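GCN5-related N-acetyltransferase (Kribbella flavida, PDB 4IUS) probably transfers an acyl group, such as the acetyl group of acetyl-CoA, to an acceptor substrate as a GNAT-family acyltransferase. Local coordinates at residues R9-A13 with A182-T186; L18-R22 with G32-D36; E49-F54 with A85-L89; V109-L114 with T211-F215; P158-V164 with A176-I181. The protein carries 1 engineered substitution. One frame throughout, in Å; residues are numbered along the deposited sequence. Where two conformers were deposited one is given.

Contact 1: residues R9-A13 with A182-T186. With SO4 (sulfate ion), chain D; EDO (1,2-ethanediol), chain E.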
# COMPACT_ATOMS: atom_id res chain seq x y z
N ARG A 9 -6.92 -2.13 12.62
CA ARG A 9 -7.76 -1.28 11.78
C ARG A 9 -7.17 -1.21 10.36
O ARG A 9 -7.91 -1.32 9.38
CB ARG A 9 -7.87 0.08 12.40
CG ARG A 9 -8.78 0.98 11.60
CD ARG A 9 -8.92 2.35 12.19
NE ARG A 9 -9.70 3.19 11.29
CZ ARG A 9 -9.71 4.51 11.35
NH1 ARG A 9 -8.98 5.17 12.25
NH2 ARG A 9 -10.38 5.18 10.44
N ILE A 10 -5.86 -1.01 10.25
CA ILE A 10 -5.21 -0.90 8.97
C ILE A 10 -5.29 -2.22 8.21
O ILE A 10 -5.67 -2.26 7.03
CB ILE A 10 -3.76 -0.45 9.11
CG1 ILE A 10 -3.75 1.04 9.55
CG2 ILE A 10 -2.99 -0.66 7.81
CD1 ILE A 10 -2.36 1.54 9.93
N ALA A 11 -5.01 -3.33 8.88
CA ALA A 11 -5.07 -4.65 8.21
C ALA A 11 -6.48 -4.94 7.71
O ALA A 11 -6.67 -5.47 6.62
CB ALA A 11 -4.56 -5.74 9.13
N SER A 12 -7.47 -4.65 8.52
CA SER A 12 -8.85 -4.90 8.17
C SER A 12 -9.29 -4.03 6.97
O SER A 12 -9.99 -4.51 6.09
CB SER A 12 -9.79 -4.67 9.37
OG SER A 12 -9.65 -5.67 10.35
N ALA A 13 -8.87 -2.78 6.97
CA ALA A 13 -9.19 -1.88 5.88
C ALA A 13 -8.49 -2.33 4.60
O ALA A 13 -9.09 -2.22 3.50
CB ALA A 13 -8.81 -0.45 6.22
N ALA A 182 -11.51 2.73 2.83
CA ALA A 182 -12.20 1.60 3.45
C ALA A 182 -12.21 1.87 4.96
O ALA A 182 -11.18 2.04 5.55
CB ALA A 182 -11.49 0.29 3.13
N ASP A 183 -13.39 1.93 5.58
CA ASP A 183 -13.47 2.23 7.02
C ASP A 183 -12.69 3.49 7.41
O ASP A 183 -12.01 3.53 8.44
CB ASP A 183 -12.95 1.04 7.91
CG ASP A 183 -13.03 1.34 9.42
OD1 ASP A 183 -14.09 1.81 9.90
OD2 ASP A 183 -12.02 1.09 10.18
N GLY A 184 -12.76 4.50 6.56
CA GLY A 184 -12.05 5.76 6.82
C GLY A 184 -10.55 5.73 6.57
O GLY A 184 -9.87 6.74 6.77
N VAL A 185 -10.01 4.60 6.15
CA VAL A 185 -8.59 4.42 5.98
C VAL A 185 -8.24 4.47 4.50
O VAL A 185 -8.93 3.91 3.66
CB VAL A 185 -8.12 3.06 6.56
CG1 VAL A 185 -6.61 2.97 6.47
CG2 VAL A 185 -8.59 2.88 7.99
N THR A 186 -7.14 5.18 4.22
CA THR A 186 -6.51 5.19 2.90
C THR A 186 -5.02 4.89 3.05
O THR A 186 -4.44 5.21 4.07
CB THR A 186 -6.71 6.55 2.18
OG1 THR A 186 -6.26 6.43 0.81
CG2 THR A 186 -5.97 7.68 2.87
S SO4 D . -17.10 1.66 5.58
O1 SO4 D . -16.83 2.79 6.49
O2 SO4 D . -15.98 1.42 4.63
O3 SO4 D . -17.33 0.41 6.34
O4 SO4 D . -18.34 1.98 4.86
C1 EDO E . -6.33 1.18 2.28
O1 EDO E . -5.62 0.46 3.30
C2 EDO E . -7.82 0.90 2.42
O2 EDO E . -8.24 -0.16 1.54
O HOH W 1 -10.70 -1.16 9.42

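Contact 2: residues L18-R22 with G32-D36. With SO4 (sulfate ion), chain C.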
# COMPACT_ATOMS: atom_id res chain seq x y z
N LEU A 18 -8.99 -4.81 -0.80
CA LEU A 18 -8.49 -5.81 -1.72
C LEU A 18 -9.60 -6.69 -2.28
O LEU A 18 -9.56 -7.10 -3.44
CB LEU A 18 -7.44 -6.70 -1.08
CG LEU A 18 -6.08 -6.04 -0.82
CD1 LEU A 18 -5.24 -6.89 0.14
CD2 LEU A 18 -5.29 -5.78 -2.11
N VAL A 19 -10.58 -7.03 -1.44
CA VAL A 19 -11.63 -7.96 -1.85
C VAL A 19 -12.60 -7.37 -2.85
O VAL A 19 -13.32 -8.10 -3.49
CB VAL A 19 -12.43 -8.55 -0.67
CG1 VAL A 19 -11.56 -9.33 0.30
CG2 VAL A 19 -13.25 -7.50 0.05
N ARG A 20 -12.60 -6.04 -3.02
CA ARG A 20 -13.50 -5.44 -4.01
C ARG A 20 -13.19 -5.91 -5.43
O ARG A 20 -14.08 -5.83 -6.27
CB ARG A 20 -13.44 -3.92 -3.96
CG ARG A 20 -13.88 -3.33 -2.63
CD ARG A 20 -13.66 -1.83 -2.63
NE ARG A 20 -14.17 -1.20 -1.41
CZ ARG A 20 -13.54 -0.23 -0.71
NH1 ARG A 20 -12.36 0.22 -1.06
NH2 ARG A 20 -14.13 0.29 0.35
N SER A 21 -11.96 -6.34 -5.70
CA SER A 21 -11.58 -6.76 -7.04
C SER A 21 -10.88 -8.12 -7.14
O SER A 21 -10.28 -8.47 -8.15
CB SER A 21 -10.69 -5.69 -7.69
OG SER A 21 -9.50 -5.56 -6.97
N ARG A 22 -10.94 -8.90 -6.07
CA ARG A 22 -10.28 -10.20 -6.01
C ARG A 22 -11.18 -11.27 -5.44
O ARG A 22 -11.97 -11.01 -4.53
CB ARG A 22 -9.01 -10.11 -5.17
CG ARG A 22 -7.96 -9.19 -5.77
CD ARG A 22 -6.88 -8.82 -4.83
NE ARG A 22 -5.94 -7.91 -5.41
CZ ARG A 22 -6.06 -6.61 -5.51
NH1 ARG A 22 -7.17 -6.01 -5.14
NH2 ARG A 22 -5.04 -5.91 -6.02
N GLY A 32 -6.57 -16.15 0.71
CA GLY A 32 -5.91 -15.91 -0.57
C GLY A 32 -6.80 -15.05 -1.44
O GLY A 32 -8.01 -15.19 -1.45
N LEU A 33 -6.19 -14.13 -2.14
CA LEU A 33 -6.90 -13.11 -2.92
C LEU A 33 -6.36 -13.16 -4.35
O LEU A 33 -5.19 -12.87 -4.60
CB LEU A 33 -6.71 -11.75 -2.31
CG LEU A 33 -7.22 -11.60 -0.88
CD1 LEU A 33 -6.65 -10.32 -0.23
CD2 LEU A 33 -8.75 -11.65 -0.78
N LEU A 34 -7.22 -13.56 -5.28
CA LEU A 34 -6.82 -13.80 -6.69
C LEU A 34 -7.49 -12.76 -7.59
O LEU A 34 -8.72 -12.66 -7.67
CB LEU A 34 -7.19 -15.24 -7.11
CG LEU A 34 -6.29 -16.33 -6.51
CD1 LEU A 34 -6.91 -17.73 -6.49
CD2 LEU A 34 -4.93 -16.38 -7.19
N HIS A 35 -6.67 -12.00 -8.31
CA HIS A 35 -7.13 -11.00 -9.25
C HIS A 35 -7.47 -11.65 -10.57
O HIS A 35 -7.02 -12.75 -10.86
CB HIS A 35 -6.01 -10.00 -9.41
CG HIS A 35 -6.42 -8.70 -9.99
ND1 HIS A 35 -6.53 -8.46 -11.33
CD2 HIS A 35 -6.78 -7.53 -9.34
CE1 HIS A 35 -6.95 -7.18 -11.50
NE2 HIS A 35 -7.10 -6.62 -10.30
N ASP A 36 -8.28 -10.98 -11.39
CA ASP A 36 -8.49 -11.46 -12.76
C ASP A 36 -7.18 -11.51 -13.56
O ASP A 36 -6.94 -12.44 -14.31
CB ASP A 36 -9.53 -10.59 -13.49
CG ASP A 36 -10.97 -10.80 -12.98
OD1 ASP A 36 -11.24 -11.73 -12.20
OD2 ASP A 36 -11.86 -10.03 -13.40
S SO4 C . -17.23 -1.82 0.68
O1 SO4 C . -16.86 -0.46 1.12
O2 SO4 C . -16.48 -2.17 -0.55
O3 SO4 C . -16.80 -2.81 1.69
O4 SO4 C . -18.67 -1.90 0.40
O HOH W 2 -9.99 -8.75 -10.73
O HOH W 3 -8.11 -4.19 -9.07

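Contact 3: residues E49-F54 with A85-L89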
# COMPACT_ATOMS: atom_id res chain seq x y z
N GLU A 49 -8.59 -12.60 9.54
CA GLU A 49 -9.23 -12.03 10.72
C GLU A 49 -8.20 -11.22 11.54
O GLU A 49 -7.75 -11.65 12.60
CB GLU A 49 -9.85 -13.13 11.60
CG GLU A 49 -10.93 -13.96 10.91
CD GLU A 49 -11.39 -15.12 11.77
OE1 GLU A 49 -11.19 -15.07 13.00
OE2 GLU A 49 -11.89 -16.10 11.19
N PRO A 50 -7.83 -10.02 11.06
CA PRO A 50 -6.95 -9.15 11.87
C PRO A 50 -7.50 -8.92 13.25
O PRO A 50 -8.71 -8.72 13.42
CB PRO A 50 -6.94 -7.83 11.09
CG PRO A 50 -7.37 -8.17 9.74
CD PRO A 50 -8.22 -9.39 9.80
N GLY A 51 -6.65 -8.95 14.25
CA GLY A 51 -7.06 -8.69 15.63
C GLY A 51 -7.67 -9.85 16.41
O GLY A 51 -8.08 -9.69 17.56
N VAL A 52 -7.80 -11.01 15.74
CA VAL A 52 -8.39 -12.22 16.30
C VAL A 52 -7.28 -13.27 16.48
O VAL A 52 -6.50 -13.47 15.56
CB VAL A 52 -9.47 -12.78 15.35
CG1 VAL A 52 -10.11 -14.07 15.87
CG2 VAL A 52 -10.53 -11.69 15.11
N PRO A 53 -7.23 -13.96 17.63
CA PRO A 53 -6.21 -14.98 17.83
C PRO A 53 -6.37 -16.09 16.82
O PRO A 53 -7.51 -16.34 16.35
CB PRO A 53 -6.52 -15.55 19.21
CG PRO A 53 -7.62 -14.80 19.76
CD PRO A 53 -8.03 -13.72 18.84
N PHE A 54 -5.26 -16.69 16.43
CA PHE A 54 -5.30 -17.82 15.53
C PHE A 54 -4.71 -19.07 16.16
O PHE A 54 -3.94 -19.02 17.11
CB PHE A 54 -4.55 -17.50 14.23
CG PHE A 54 -3.06 -17.47 14.38
CD1 PHE A 54 -2.37 -16.34 14.83
CD2 PHE A 54 -2.33 -18.60 14.08
CE1 PHE A 54 -1.00 -16.38 15.04
CE2 PHE A 54 -0.95 -18.62 14.24
CZ PHE A 54 -0.29 -17.53 14.72
N ALA A 85 -1.28 -6.81 14.21
CA ALA A 85 -2.66 -7.23 13.98
C ALA A 85 -2.81 -8.75 14.21
O ALA A 85 -3.87 -9.21 14.59
CB ALA A 85 -3.10 -6.92 12.55
N ASN A 86 -1.76 -9.52 13.93
CA ASN A 86 -1.79 -10.98 14.09
C ASN A 86 -0.43 -11.49 14.61
O ASN A 86 0.35 -12.12 13.87
CB ASN A 86 -2.17 -11.65 12.76
CG ASN A 86 -3.57 -11.31 12.31
OD1 ASN A 86 -3.76 -10.39 11.53
ND2 ASN A 86 -4.54 -12.05 12.81
N PRO A 87 -0.15 -11.21 15.89
CA PRO A 87 1.19 -11.49 16.37
C PRO A 87 1.53 -12.98 16.23
O PRO A 87 0.74 -13.85 16.61
CB PRO A 87 1.13 -11.08 17.84
CG PRO A 87 0.05 -10.07 17.91
CD PRO A 87 -0.94 -10.42 16.86
N GLY A 88 2.71 -13.25 15.71
CA GLY A 88 3.25 -14.59 15.53
C GLY A 88 2.84 -15.31 14.27
O GLY A 88 3.39 -16.38 13.99
N LEU A 89 1.90 -14.77 13.51
CA LEU A 89 1.41 -15.47 12.33
C LEU A 89 2.53 -15.63 11.29
O LEU A 89 2.68 -16.69 10.70
CB LEU A 89 0.15 -14.82 11.79
CG LEU A 89 -0.50 -15.48 10.56
CD1 LEU A 89 -0.84 -16.95 10.79
CD2 LEU A 89 -1.76 -14.71 10.17
O HOH W 4 -3.72 -13.12 15.57

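Contact 4: residues V109-L114 with T211-F215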
# COMPACT_ATOMS: atom_id res chain seq x y z
N VAL A 109 -0.87 8.92 9.82
CA VAL A 109 -1.18 10.28 10.24
C VAL A 109 -2.71 10.47 10.19
O VAL A 109 -3.43 9.85 9.39
CB VAL A 109 -0.48 11.35 9.33
CG1 VAL A 109 -1.10 11.40 7.91
CG2 VAL A 109 -0.51 12.73 10.00
N GLU A 110 -3.20 11.33 11.07
CA GLU A 110 -4.62 11.69 11.15
C GLU A 110 -4.77 13.17 10.74
O GLU A 110 -3.79 13.92 10.76
CB GLU A 110 -5.15 11.51 12.55
CG GLU A 110 -5.24 10.04 12.93
CD GLU A 110 -5.94 9.79 14.26
OE1 GLU A 110 -5.62 10.49 15.25
OE2 GLU A 110 -6.79 8.88 14.33
N PRO A 111 -6.00 13.57 10.38
CA PRO A 111 -6.12 14.92 9.76
C PRO A 111 -5.56 16.11 10.54
O PRO A 111 -4.95 17.02 9.96
CB PRO A 111 -7.64 15.03 9.53
CG PRO A 111 -8.05 13.62 9.28
CD PRO A 111 -7.24 12.79 10.21
N GLY A 112 -5.77 16.11 11.84
CA GLY A 112 -5.37 17.22 12.69
C GLY A 112 -3.86 17.31 12.85
O GLY A 112 -3.35 18.30 13.34
N ASP A 113 -3.11 16.27 12.43
CA ASP A 113 -1.65 16.20 12.61
C ASP A 113 -0.87 16.38 11.31
O ASP A 113 0.35 16.50 11.33
CB ASP A 113 -1.30 14.86 13.24
CG ASP A 113 -1.82 14.73 14.68
OD1 ASP A 113 -1.91 15.75 15.39
OD2 ASP A 113 -2.13 13.59 15.11
N LEU A 114 -1.57 16.39 10.18
CA LEU A 114 -0.90 16.54 8.89
C LEU A 114 -0.35 17.97 8.75
O LEU A 114 -1.04 18.95 9.08
CB LEU A 114 -1.86 16.28 7.75
CG LEU A 114 -1.28 16.42 6.32
CD1 LEU A 114 -0.19 15.39 6.05
CD2 LEU A 114 -2.44 16.35 5.34
N THR A 211 -2.18 13.25 0.77
CA THR A 211 -2.78 12.93 2.06
C THR A 211 -3.90 13.94 2.37
O THR A 211 -5.00 13.58 2.80
CB THR A 211 -1.74 12.92 3.20
OG1 THR A 211 -0.68 12.04 2.85
CG2 THR A 211 -2.37 12.43 4.49
N GLN A 212 -3.59 15.22 2.16
CA GLN A 212 -4.55 16.26 2.43
C GLN A 212 -5.80 16.09 1.61
O GLN A 212 -6.91 16.26 2.12
CB GLN A 212 -3.93 17.62 2.14
CG GLN A 212 -4.83 18.79 2.49
CD GLN A 212 -4.19 20.09 2.13
OE1 GLN A 212 -3.89 20.33 0.98
NE2 GLN A 212 -3.89 20.89 3.12
N GLN A 213 -5.68 15.74 0.33
CA GLN A 213 -6.85 15.52 -0.47
C GLN A 213 -7.66 14.28 -0.07
O GLN A 213 -8.90 14.31 -0.07
CB GLN A 213 -6.45 15.48 -1.96
CG GLN A 213 -5.81 16.77 -2.47
CD GLN A 213 -6.63 17.97 -2.08
OE1 GLN A 213 -7.79 18.08 -2.44
NE2 GLN A 213 -6.04 18.86 -1.26
N ALA A 214 -6.97 13.22 0.32
CA ALA A 214 -7.66 12.05 0.82
C ALA A 214 -8.55 12.41 2.02
O ALA A 214 -9.66 11.94 2.13
CB ALA A 214 -6.65 10.96 1.20
N PHE A 215 -8.04 13.28 2.91
CA PHE A 215 -8.82 13.73 4.05
C PHE A 215 -9.92 14.72 3.67
O PHE A 215 -11.05 14.63 4.17
CB PHE A 215 -7.91 14.40 5.05
CG PHE A 215 -6.89 13.51 5.74
CD1 PHE A 215 -7.09 12.16 5.93
CD2 PHE A 215 -5.73 14.04 6.24
CE1 PHE A 215 -6.17 11.39 6.64
CE2 PHE A 215 -4.81 13.28 6.94
CZ PHE A 215 -5.03 11.96 7.14

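Contact 5: residues P158-V164 with A176-I181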
# COMPACT_ATOMS: atom_id res chain seq x y z
N PRO A 158 -13.20 10.91 -5.54
CA PRO A 158 -12.06 10.83 -4.65
C PRO A 158 -12.15 9.79 -3.54
O PRO A 158 -11.13 9.26 -3.09
CB PRO A 158 -11.96 12.25 -4.04
CG PRO A 158 -13.29 12.86 -4.25
CD PRO A 158 -13.80 12.26 -5.51
N ALA A 159 -13.36 9.45 -3.12
CA ALA A 159 -13.53 8.38 -2.14
C ALA A 159 -13.04 7.03 -2.69
O ALA A 159 -12.78 6.13 -1.91
CB ALA A 159 -14.99 8.27 -1.69
N ASP A 160 -12.96 6.89 -4.01
CA ASP A 160 -12.51 5.66 -4.67
C ASP A 160 -11.04 5.70 -5.09
O ASP A 160 -10.56 4.82 -5.80
CB ASP A 160 -13.43 5.32 -5.85
CG ASP A 160 -14.84 4.97 -5.40
OD1 ASP A 160 -15.05 4.74 -4.17
OD2 ASP A 160 -15.77 4.93 -6.28
N GLY A 161 -10.34 6.71 -4.58
CA GLY A 161 -8.92 6.85 -4.82
C GLY A 161 -8.64 8.09 -5.65
O GLY A 161 -9.53 8.66 -6.29
N GLY A 162 -7.39 8.46 -5.75
CA GLY A 162 -6.98 9.55 -6.57
C GLY A 162 -5.48 9.74 -6.57
O GLY A 162 -4.75 8.98 -5.97
N ALA A 163 -5.04 10.78 -7.26
CA ALA A 163 -3.64 11.09 -7.33
C ALA A 163 -3.46 12.59 -7.46
O ALA A 163 -4.40 13.30 -7.79
CB ALA A 163 -2.92 10.32 -8.44
N VAL A 164 -2.22 13.04 -7.29
CA VAL A 164 -1.86 14.45 -7.41
C VAL A 164 -0.58 14.57 -8.25
O VAL A 164 0.23 13.66 -8.28
CB VAL A 164 -1.67 15.13 -6.02
CG1 VAL A 164 -2.90 14.90 -5.15
CG2 VAL A 164 -0.37 14.72 -5.35
N ALA A 176 1.97 11.58 -6.10
CA ALA A 176 1.58 10.65 -5.04
C ALA A 176 0.09 10.33 -5.24
O ALA A 176 -0.60 11.07 -5.89
CB ALA A 176 1.81 11.25 -3.64
N ALA A 177 -0.33 9.21 -4.69
CA ALA A 177 -1.70 8.74 -4.88
C ALA A 177 -2.26 8.24 -3.56
O ALA A 177 -1.48 7.92 -2.62
CB ALA A 177 -1.68 7.59 -5.89
N TRP A 178 -3.58 8.15 -3.49
CA TRP A 178 -4.24 7.53 -2.35
C TRP A 178 -5.20 6.45 -2.86
O TRP A 178 -5.82 6.58 -3.91
CB TRP A 178 -4.97 8.57 -1.48
CG TRP A 178 -6.21 9.23 -2.06
CD1 TRP A 178 -7.51 8.85 -1.87
CD2 TRP A 178 -6.25 10.45 -2.84
NE1 TRP A 178 -8.34 9.70 -2.51
CE2 TRP A 178 -7.63 10.69 -3.13
CE3 TRP A 178 -5.30 11.31 -3.39
CZ2 TRP A 178 -8.04 11.77 -3.89
CZ3 TRP A 178 -5.73 12.41 -4.14
CH2 TRP A 178 -7.07 12.61 -4.40
N THR A 179 -5.33 5.39 -2.09
CA THR A 179 -6.22 4.33 -2.41
C THR A 179 -7.67 4.64 -2.03
O THR A 179 -7.93 5.51 -1.21
CB THR A 179 -5.82 2.99 -1.73
OG1 THR A 179 -5.95 3.17 -0.32
CG2 THR A 179 -4.41 2.60 -2.09
N ALA A 180 -8.60 3.90 -2.63
CA ALA A 180 -9.98 3.96 -2.25
C ALA A 180 -10.10 3.80 -0.73
O ALA A 180 -9.50 2.90 -0.12
CB ALA A 180 -10.77 2.88 -2.96
N ILE A 181 -10.96 4.61 -0.12
CA ILE A 181 -11.14 4.59 1.32
C ILE A 181 -11.89 3.30 1.70
O ILE A 181 -12.80 2.88 0.99
CB ILE A 181 -11.86 5.85 1.81
CG1 ILE A 181 -10.93 7.07 1.87
CG2 ILE A 181 -12.54 5.63 3.17
CD1 ILE A 181 -10.22 7.55 0.62
O HOH W 5 -14.24 3.86 -1.12

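Contact 1: residues R9-A13 with A182-T186
A type I' beta turn, A182 to V185, presents both a side chain and a main-chain acceptor to one arginine of a helix far away in sequence. D183 and G184 occupy the central positions with positive phi, and the bonds A182 N to V185 O at 3.0 Å and V185 N to A182 O at 2.9 Å close the turn. The guanidinium of R9 gives NH2 to D183 O at 3.1 Å almost in line. It also forms a salt bridge from NE to D183 OD2 at 3.3 Å, in which the hydrogen bond is weak, and NH2 is hydrogen-bonded to the hydroxyl of T221 as well. Water 1 reinforces the pairing by donating to R9 O and to D183 OD2. One helical turn further on, the methyl of A13 packs against the turn, its CB 3.6 Å from V185 CB and 4.2 Å from A182 CB; this small side chain lets the helix come close, with A13 CA and A182 CA 5.2 Å apart. A sulfate accepts from D183 N, and an ethanediol donates to A13 O. Helix 6-19 thus abuts the turn joining strands 171-179 and 185-193, while R9, I10 and V185 also touch the adjoining strand 222-225.

Contact 2: residues L18-R22 with G32-D36
R22 lays one face of its guanidinium over the edge of the H35 imidazole, with R22 CZ 4.0 Å from H35 CD2. The arginine has other ties: NH1 donates to L18 O at 3.1 Å, drawing the guanidinium back to a carbonyl of the preceding helix, and NE is hydrogen-bonded to the carbonyl of L42. Its aliphatic R22 CD lies 3.9 Å from L33 CB. No direct hydrogen bond links the two segments, so water does part of the joining. Water 2 donates to S21 O and accepts from D36 N, and water 3 sits 2.9 Å from both S21 OG and H35 NE2. R22 CA also makes a CA-H...O contact with L34 O at 3.4 Å. Deeper in, L33 packs on helix 6-19, its CD1 meeting L18 CD1 at 3.7 Å and its CD2 meeting V19 CG1 at 3.8 Å. R20 points the other way, to a sulfate and to I181. A helix joined by a short loop to the first strand of the antiparallel sheet it packs on is the principle here: helix 6-19 lies against the three-stranded meander 22-27, 30-35 and 44-47, a two-layer alpha/beta arrangement.

Contact 3: residues E49-F54 with A85-L89
Each segment contains a type II beta turn with proline followed by glycine at its centre, E49-P50-G51-V52 in one and N86-P87-G88-L89 in the other. The sequence suits the geometry: proline has the fixed negative phi wanted at the second position, and G51 and G88 supply the positive phi, 83° and 85°, of the third. The turns are closed by V52 N to E49 O at 3.2 Å and L89 N to N86 O at 3.1 Å, and the second delivers the chain to helix 89-95, with G88 at the N-cap. Backbone also meets backbone between the loops, G51 N donating to A85 O at 2.8 Å. N86 adds a side-chain bond, ND2 to E49 O at 3.2 Å, so that this carbonyl serves both its own turn and the neighbouring loop; the same amide donates to water 4, which in turn donates to V52 O. The CB of P50 lies 4.2 Å from the CB of A85, and both residues rest on A11 of helix 6-19, which places the loop pair against that helix. At the far end F54, with chi1 in the p well, reaches across the second turn. The edge of its ring approaches P87 O, CE1 to O being 3.4 Å, while L89 makes a CH-pi contact on the face, CD1 lying 3.9 Å from the F54 ring centroid and 12° off the ring normal.

Contact 4: residues V109-L114 with T211-F215
How a phenylalanine is seated depends on its rotamer, and F215 is a clear case. With chi1 near -67° (m) and chi2 at -27°, its ring leaves helix 202-216 and sets one face against P111. CG of P111 stands 3.6 Å from the centroid of the F215 ring and only 8° off its normal, a well-centred CH-pi contact. The ring edge is turned to the end of strand 99-109, where F215 CZ approaches V109 O at 3.5 Å and V109 CG1 at 4.0 Å. V109 is in the p rotamer, from which CG1 also reaches T211 CG2 at 3.8 Å. L114 combines chi1 t with chi2 p; its CD2 lies 3.6 Å from Q212 N and 4.1 Å from F215 CD2, and its CD1 is 4.0 Å from T211 CG2. T211, in the m rotamer, thus offers its methyl to V109 and L114, while its hydroxyl is hydrogen-bonded to Y241 and to the carbonyl of T207. D113 N donates to E110 O at 3.0 Å, folding the loop so that P111 and L114 meet the same helix. Helix 202-216 packs on the central mixed sheet of the GNAT fold, T211 and F215 touching A223 of strand 222-225. The strand end and its loop are joined to this helix by apolar and CH-pi packing without a direct hydrogen bond, so the fit rests on side-chain shape.

Contact 5: residues P158-V164 with A176-I181
Backbone hydrogen bonds define this hairpin pairing. G162 and W178 exchange a full pair, G162 N to W178 O at 3.1 Å and W178 N to G162 O at 2.9 Å; V164 N binds A176 O at 2.9 Å, with a weak return bond. The strand segments run antiparallel, at 170°. Beyond them, I181 N to A159 O at 3.0 Å carries the association into the preceding loop. One side chain joins the polar network: W178 NE1 donates to P158 O at 2.9 Å. Aromatic packing explains the glycine opposite. With chi1 near 69° (p), the indole folds across its neighbouring strand, and G162 CA makes a CH-pi contact 3.6 Å from the centroid of the six-membered ring of W178; a CB on G162 would collide with CZ2 of W178. Apolar contacts complete both faces. V164 CG1 meets W178 CZ3 at 3.9 Å on the face shared with A176, and on the other face A163 CB and A177 CB are 3.9 Å apart. Within the mixed sheet of the GNAT fold, strand 171-179 lies between 161-168 and 185-193, and the face bearing V164, A176 and W178 is covered by helix 202-216 through Y209, A210, Q213 and A214.

Contact 1 touches all four others. T186 OG1 of contact 1 lies 2.8 Å from T179 O of contact 5, a probable hydrogen bond between neighbouring strands, and its A11 CB packs 3.7 Å from P50 CB of contact 3. Helix 6-19 continues into contact 2, whose R20 NH2 reaches I181 O of contact 5 at 3.0 Å. The helix of contact 4 packs on the hairpin of contact 5, A214 CB lying 3.7 Å from W178 CG. The centres of contacts 2 and 4 are about 28 Å apart. The ethanediol bound at contact 1 comes within about 3 Å of the T179 side chain; probably a crystallisation additive, it may mark a pocket but identifies no active site.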